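Long-range contacts in putative alpha-N-acetylgalactosaminidase (Bacillus halodurans C-125, PDB 3CC1), which probably removes terminal alpha-linked N-acetylgalactosamine from glycans by hydrolysis, as a putative glycosidase of the alpha-galactosidase family: residues T297-L302 / E418-Q423; E353-A358 / N374-Q379. All coordinates share one frame; numbering follows the deposited sequence.

Contact 1 of 2, residues T297-L302 / E418-Q423; sequences TKDEQL and ELKPHQ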
loop_
_atom_site.group_PDB
_atom_site.type_symbol
_atom_site.label_atom_id
_atom_site.label_comp_id
_atom_site.label_asym_id
_atom_site.label_seq_id
_atom_site.Cartn_x
_atom_site.Cartn_y
_atom_site.Cartn_z
ATOM N N THR A 297 15.139 -18.437 11.575
ATOM C CA THR A 297 15.807 -19.583 11.004
ATOM C C THR A 297 17.191 -19.100 10.598
ATOM O O THR A 297 17.471 -17.884 10.556
ATOM C CB THR A 297 15.093 -20.124 9.763
ATOM O OG1 THR A 297 15.123 -19.105 8.747
ATOM C CG2 THR A 297 13.632 -20.601 10.082
ATOM N N LYS A 298 18.062 -20.043 10.282
ATOM C CA LYS A 298 19.403 -19.679 9.812
ATOM C C LYS A 298 19.360 -18.821 8.552
ATOM O O LYS A 298 20.103 -17.854 8.421
ATOM C CB LYS A 298 20.229 -20.928 9.552
ATOM C CG LYS A 298 20.709 -21.591 10.838
ATOM C CD LYS A 298 21.509 -22.846 10.566
ATOM C CE LYS A 298 22.054 -23.377 11.891
ATOM N NZ LYS A 298 22.911 -24.558 11.580
ATOM N N ASP A 299 18.470 -19.163 7.624
ATOM C CA ASP A 299 18.313 -18.366 6.420
ATOM C C ASP A 299 17.927 -16.903 6.768
ATOM O O ASP A 299 18.423 -15.916 6.170
ATOM C CB ASP A 299 17.280 -18.953 5.475
ATOM C CG ASP A 299 17.795 -20.133 4.657
ATOM O OD1 ASP A 299 19.040 -20.372 4.652
ATOM O OD2 ASP A 299 16.926 -20.800 4.024
ATOM N N GLU A 300 16.988 -16.770 7.695
ATOM C CA GLU A 300 16.537 -15.458 8.138
ATOM C C GLU A 300 17.603 -14.654 8.822
ATOM O O GLU A 300 17.659 -13.451 8.659
ATOM C CB GLU A 300 15.303 -15.602 9.055
ATOM C CG GLU A 300 14.075 -16.021 8.263
ATOM C CD GLU A 300 12.910 -16.473 9.166
ATOM O OE1 GLU A 300 13.138 -16.739 10.355
ATOM O OE2 GLU A 300 11.770 -16.592 8.646
ATOM N N GLN A 301 18.411 -15.312 9.649
ATOM C CA GLN A 301 19.512 -14.668 10.352
ATOM C C GLN A 301 20.522 -14.066 9.331
ATOM O O GLN A 301 20.940 -12.909 9.453
ATOM C CB GLN A 301 20.219 -15.668 11.288
ATOM C CG GLN A 301 19.346 -16.180 12.486
ATOM C CD GLN A 301 20.035 -17.244 13.297
ATOM O OE1 GLN A 301 21.233 -17.121 13.604
ATOM N NE2 GLN A 301 19.292 -18.313 13.657
ATOM N N LEU A 302 20.883 -14.845 8.316
ATOM C CA LEU A 302 21.783 -14.353 7.249
ATOM C C LEU A 302 21.143 -13.238 6.433
ATOM O O LEU A 302 21.793 -12.293 6.075
ATOM C CB LEU A 302 22.190 -15.473 6.304
ATOM C CG LEU A 302 23.062 -16.557 6.927
ATOM C CD1 LEU A 302 23.180 -17.724 5.972
ATOM C CD2 LEU A 302 24.435 -16.058 7.280
ATOM N N GLU A 418 18.318 -19.695 -7.582
ATOM C CA GLU A 418 17.100 -20.096 -6.882
ATOM C C GLU A 418 17.295 -19.945 -5.374
ATOM O O GLU A 418 18.225 -20.495 -4.802
ATOM C CB GLU A 418 16.727 -21.550 -7.205
ATOM C CG GLU A 418 15.256 -21.839 -6.991
ATOM N N LEU A 419 16.420 -19.198 -4.724
ATOM C CA LEU A 419 16.551 -18.984 -3.293
ATOM C C LEU A 419 15.327 -19.517 -2.598
ATOM O O LEU A 419 14.215 -19.313 -3.038
ATOM C CB LEU A 419 16.757 -17.494 -2.996
ATOM C CG LEU A 419 18.086 -16.877 -3.435
ATOM C CD1 LEU A 419 18.003 -15.384 -3.290
ATOM C CD2 LEU A 419 19.307 -17.457 -2.662
ATOM N N LYS A 420 15.551 -20.227 -1.515
ATOM C CA LYS A 420 14.461 -20.641 -0.615
ATOM C C LYS A 420 13.718 -19.432 -0.057
ATOM O O LYS A 420 14.224 -18.315 -0.077
ATOM C CB LYS A 420 15.030 -21.472 0.531
ATOM C CG LYS A 420 15.670 -22.763 0.092
ATOM C CD LYS A 420 15.955 -23.625 1.286
ATOM C CE LYS A 420 17.425 -23.684 1.617
ATOM N NZ LYS A 420 17.587 -23.747 3.131
ATOM N N PRO A 421 12.493 -19.640 0.443
ATOM C CA PRO A 421 11.795 -18.533 1.073
ATOM C C PRO A 421 12.610 -17.897 2.204
ATOM O O PRO A 421 13.230 -18.588 2.988
ATOM C CB PRO A 421 10.491 -19.167 1.582
ATOM C CG PRO A 421 10.637 -20.616 1.404
ATOM C CD PRO A 421 11.696 -20.875 0.409
ATOM N N HIS A 422 12.672 -16.566 2.192
ATOM C CA HIS A 422 13.386 -15.784 3.211
ATOM C C HIS A 422 14.889 -15.888 3.103
ATOM O O HIS A 422 15.592 -15.378 3.943
ATOM C CB HIS A 422 12.971 -16.179 4.631
ATOM C CG HIS A 422 11.497 -16.203 4.850
ATOM N ND1 HIS A 422 10.939 -16.443 6.092
ATOM C CD2 HIS A 422 10.457 -16.007 3.999
ATOM C CE1 HIS A 422 9.618 -16.437 5.984
ATOM N NE2 HIS A 422 9.301 -16.184 4.725
ATOM N N GLN A 423 15.370 -16.541 2.054
ATOM C CA GLN A 423 16.788 -16.755 1.869
ATOM C C GLN A 423 17.383 -15.662 0.998
ATOM O O GLN A 423 16.759 -15.111 0.086
ATOM C CB GLN A 423 17.048 -18.140 1.273
ATOM C CG GLN A 423 18.524 -18.486 1.168
ATOM C CD GLN A 423 18.801 -19.856 0.625
ATOM O OE1 GLN A 423 18.218 -20.272 -0.348
ATOM N NE2 GLN A 423 19.719 -20.572 1.264
HETATM O O HOH W 1 14.361 -20.629 4.117
HETATM O O HOH W 2 21.025 -18.813 3.589
HETATM O O HOH W 3 19.819 -22.957 3.978
#
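Two carboxylates at the start of helix 298-310 reach across to the turn that follows strand 415-419. Asp299 forms the salt bridge: the bent chain of Lys420 crosses it at about a right angle and brings NZ to 3.1 Å from Asp299 OD2, on the syn side of that oxygen. Three waters complete the polar layer. One donates to Asp299 OD2 and Pro421 O, a second joins Asp299 OD1 to Gln423 NE2, and the third links Asp299 OD1 to Lys420 NZ. The extended Gln423 lies obliquely beside the carboxylate, and its OE1 accepts from Lys420 N (2.9 Å), tying together the ends of the type II turn Lys420-Gln423. Here the TIM-barrel domain of the alpha-galactosidase family meets its C-terminal beta sandwich, at the surface. The second direct bond joins His422 ND1 to Glu300 OE2 at 2.7 Å and 157°. Ring and carboxylate are nearly coplanar, 11° apart, and OE2 accepts through its anti lone pair at the ring edge. The other oxygen, Glu300 OE1, takes Thr297 N (2.9 Å) from above the carboxylate plane, while Thr297 OG1 accepts from Glu300 N (3.2 Å). This capping box fixes the carboxylate that His422 meets. The His422 ring stacks on Trp247. Its ND1 and NE2 each meet a carboxylate, of Glu300 and Asp377, which would probably favour a protonated imidazole.

Contact 2 of 2, residues E353-A358 / N374-Q379; sequences EEDKVA and NLHDQQ. With SO4 (sulfate ion), chain F.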
loop_
_atom_site.group_PDB
_atom_site.type_symbol
_atom_site.label_atom_id
_atom_site.label_comp_id
_atom_site.label_asym_id
_atom_site.label_seq_id
_atom_site.Cartn_x
_atom_site.Cartn_y
_atom_site.Cartn_z
ATOM N N GLU A 353 11.009 -6.174 -6.988
ATOM C CA GLU A 353 9.974 -6.637 -7.857
ATOM C C GLU A 353 9.376 -7.889 -7.272
ATOM O O GLU A 353 10.033 -8.913 -7.118
ATOM C CB GLU A 353 10.575 -6.853 -9.253
ATOM C CG GLU A 353 9.608 -6.743 -10.353
ATOM C CD GLU A 353 10.223 -6.838 -11.727
ATOM O OE1 GLU A 353 10.702 -5.800 -12.247
ATOM O OE2 GLU A 353 10.184 -7.957 -12.316
ATOM N N GLU A 354 8.120 -7.790 -6.884
ATOM C CA GLU A 354 7.363 -8.956 -6.374
ATOM C C GLU A 354 8.178 -9.778 -5.370
ATOM O O GLU A 354 8.414 -11.008 -5.561
ATOM C CB GLU A 354 6.924 -9.844 -7.552
ATOM C CG GLU A 354 6.546 -9.035 -8.843
ATOM C CD GLU A 354 6.051 -9.883 -10.022
ATOM O OE1 GLU A 354 4.923 -10.413 -9.948
ATOM O OE2 GLU A 354 6.792 -10.004 -11.025
ATOM N N ASP A 355 8.570 -9.087 -4.291
ATOM C CA ASP A 355 9.293 -9.644 -3.143
ATOM C C ASP A 355 10.716 -10.122 -3.454
ATOM O O ASP A 355 11.357 -10.764 -2.637
ATOM C CB ASP A 355 8.501 -10.749 -2.434
ATOM C CG ASP A 355 7.444 -10.209 -1.441
ATOM O OD1 ASP A 355 7.420 -9.006 -1.073
ATOM O OD2 ASP A 355 6.632 -11.039 -1.012
ATOM N N LYS A 356 11.203 -9.816 -4.638
ATOM C CA LYS A 356 12.598 -10.059 -4.986
ATOM C C LYS A 356 13.305 -8.691 -4.843
ATOM O O LYS A 356 12.878 -7.717 -5.444
ATOM C CB LYS A 356 12.714 -10.601 -6.412
ATOM C CG LYS A 356 11.929 -11.891 -6.642
ATOM C CD LYS A 356 12.002 -12.352 -8.039
ATOM C CE LYS A 356 10.955 -11.689 -8.905
ATOM N NZ LYS A 356 11.173 -12.173 -10.302
ATOM N N VAL A 357 14.360 -8.630 -4.036
ATOM C CA VAL A 357 15.021 -7.395 -3.722
ATOM C C VAL A 357 16.525 -7.505 -3.950
ATOM O O VAL A 357 17.132 -8.538 -3.689
ATOM C CB VAL A 357 14.772 -6.972 -2.225
ATOM C CG1 VAL A 357 15.437 -5.633 -1.933
ATOM C CG2 VAL A 357 13.267 -6.963 -1.907
ATOM N N ALA A 358 17.112 -6.427 -4.445
ATOM C CA ALA A 358 18.590 -6.330 -4.667
ATOM C C ALA A 358 19.116 -5.020 -4.085
ATOM O O ALA A 358 18.413 -4.002 -4.122
ATOM C CB ALA A 358 18.912 -6.453 -6.186
ATOM N N ASN A 374 15.194 -13.159 -1.395
ATOM C CA ASN A 374 13.868 -13.658 -1.622
ATOM C C ASN A 374 13.024 -13.446 -0.362
ATOM O O ASN A 374 13.097 -14.217 0.571
ATOM C CB ASN A 374 13.875 -15.127 -2.019
ATOM C CG ASN A 374 12.483 -15.659 -2.190
ATOM O OD1 ASN A 374 11.547 -14.876 -2.309
ATOM N ND2 ASN A 374 12.328 -16.986 -2.192
ATOM N N LEU A 375 12.179 -12.416 -0.378
ATOM C CA LEU A 375 11.316 -12.064 0.778
ATOM C C LEU A 375 9.982 -12.823 0.757
ATOM O O LEU A 375 9.144 -12.656 1.621
ATOM C CB LEU A 375 11.030 -10.565 0.795
ATOM C CG LEU A 375 12.237 -9.643 0.884
ATOM C CD1 LEU A 375 11.701 -8.228 1.068
ATOM C CD2 LEU A 375 13.172 -10.108 2.018
ATOM N N HIS A 376 9.816 -13.656 -0.244
ATOM C CA HIS A 376 8.562 -14.355 -0.470
ATOM C C HIS A 376 8.497 -15.627 0.339
ATOM O O HIS A 376 9.514 -16.105 0.838
ATOM C CB HIS A 376 8.407 -14.706 -1.959
ATOM C CG HIS A 376 6.987 -14.701 -2.407
ATOM N ND1 HIS A 376 6.141 -13.633 -2.156
ATOM C CD2 HIS A 376 6.247 -15.632 -3.059
ATOM C CE1 HIS A 376 4.943 -13.912 -2.642
ATOM N NE2 HIS A 376 4.983 -15.113 -3.198
ATOM N N ASP A 377 7.303 -16.211 0.431
ATOM C CA ASP A 377 7.131 -17.397 1.266
ATOM C C ASP A 377 7.186 -18.679 0.452
ATOM O O ASP A 377 6.878 -19.759 0.950
ATOM C CB ASP A 377 5.832 -17.360 2.051
ATOM C CG ASP A 377 5.804 -16.286 3.128
ATOM O OD1 ASP A 377 6.849 -15.820 3.684
ATOM O OD2 ASP A 377 4.665 -15.891 3.417
ATOM N N GLN A 378 7.575 -18.552 -0.802
ATOM C CA GLN A 378 7.910 -19.714 -1.627
ATOM C C GLN A 378 9.227 -19.412 -2.368
ATOM O O GLN A 378 9.645 -18.261 -2.437
ATOM C CB GLN A 378 6.775 -20.090 -2.604
ATOM C CG GLN A 378 5.622 -20.957 -1.963
ATOM N N GLN A 379 9.878 -20.451 -2.882
ATOM C CA GLN A 379 11.153 -20.273 -3.585
ATOM C C GLN A 379 10.975 -19.389 -4.814
ATOM O O GLN A 379 9.936 -19.378 -5.430
ATOM C CB GLN A 379 11.843 -21.617 -3.908
ATOM C CG GLN A 379 11.543 -22.240 -5.232
ATOM C CD GLN A 379 12.766 -23.021 -5.812
ATOM O OE1 GLN A 379 13.340 -22.648 -6.875
ATOM N NE2 GLN A 379 13.173 -24.078 -5.111
HETATM S S SO4 F . 5.878 -4.824 -7.039
HETATM O O1 SO4 F . 5.976 -3.399 -7.396
HETATM O O2 SO4 F . 6.538 -5.112 -5.768
HETATM O O3 SO4 F . 6.551 -5.564 -8.120
HETATM O O4 SO4 F . 4.471 -5.218 -6.906
#
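The strand beginning at Lys356 pairs antiparallel with the end of strand 368-374, Lys356 and Asn374 forming a non-hydrogen-bonded pair, and Leu375 N donates to Asp355 O at 2.9 Å, nearly along the C=O axis. Beyond this bond the side chains of Asp355 and His376 cross at about a right angle. His376 ND1 points in its ring plane at Asp355 OD2 (2.9 Å, 169°), which accepts through its anti lone pair, with carboxylate and ring planes 54° apart. Asp355 OD1 is held by Tyr251 and a salt bridge to Arg352, so both oxygens are engaged. Val357 CG2 packs against Leu375 CD1 at 3.6 Å; Leu375 also touches Trp247, Tyr251 and Phe254 of helix 247-262. Asn374, with CG anti to its backbone N (chi1 177°), folds over its own loop: OD1 accepts from His376 N (3.0 Å) with the donor above the carbonyl plane, an Asx turn, and ND2 reaches Gln378 O at 3.0 Å, almost straight, and also donates to Leu419 O. An alanine here would lose these side-chain bonds and would probably loosen the loop that presents His376 to Asp355. A sulfate, probably from the crystallisation liquor, accepts from Glu354 N through O3 (3.0 Å) and is also bonded to Phe230 N of the second subunit. The arrangement is that of a type I' beta hairpin, Glu353-Lys356, whose second strand is flanked by its antiparallel neighbour in the C-terminal beta sandwich.

The centres of the two contacts lie about 11 Å apart, on the same side of the chain's centre. Contact 2 is nested inside the loop that contact 1 closes: the order along the chain is 297-302, 353-358, 374-379, 418-423. They touch directly, Asn374 N lying 2.9 Å from Gln423 O where strands 368-374 and 424-431 adjoin in the six-stranded antiparallel sheet, and they also meet through His422 and Asp377. Contact 1 bridges the two domains, joining the sandwich to barrel helix 298-310, whereas contact 2 ties down the adjoining sandwich loop, which packs on helix 247-262. Trp247 of that helix is shared by both.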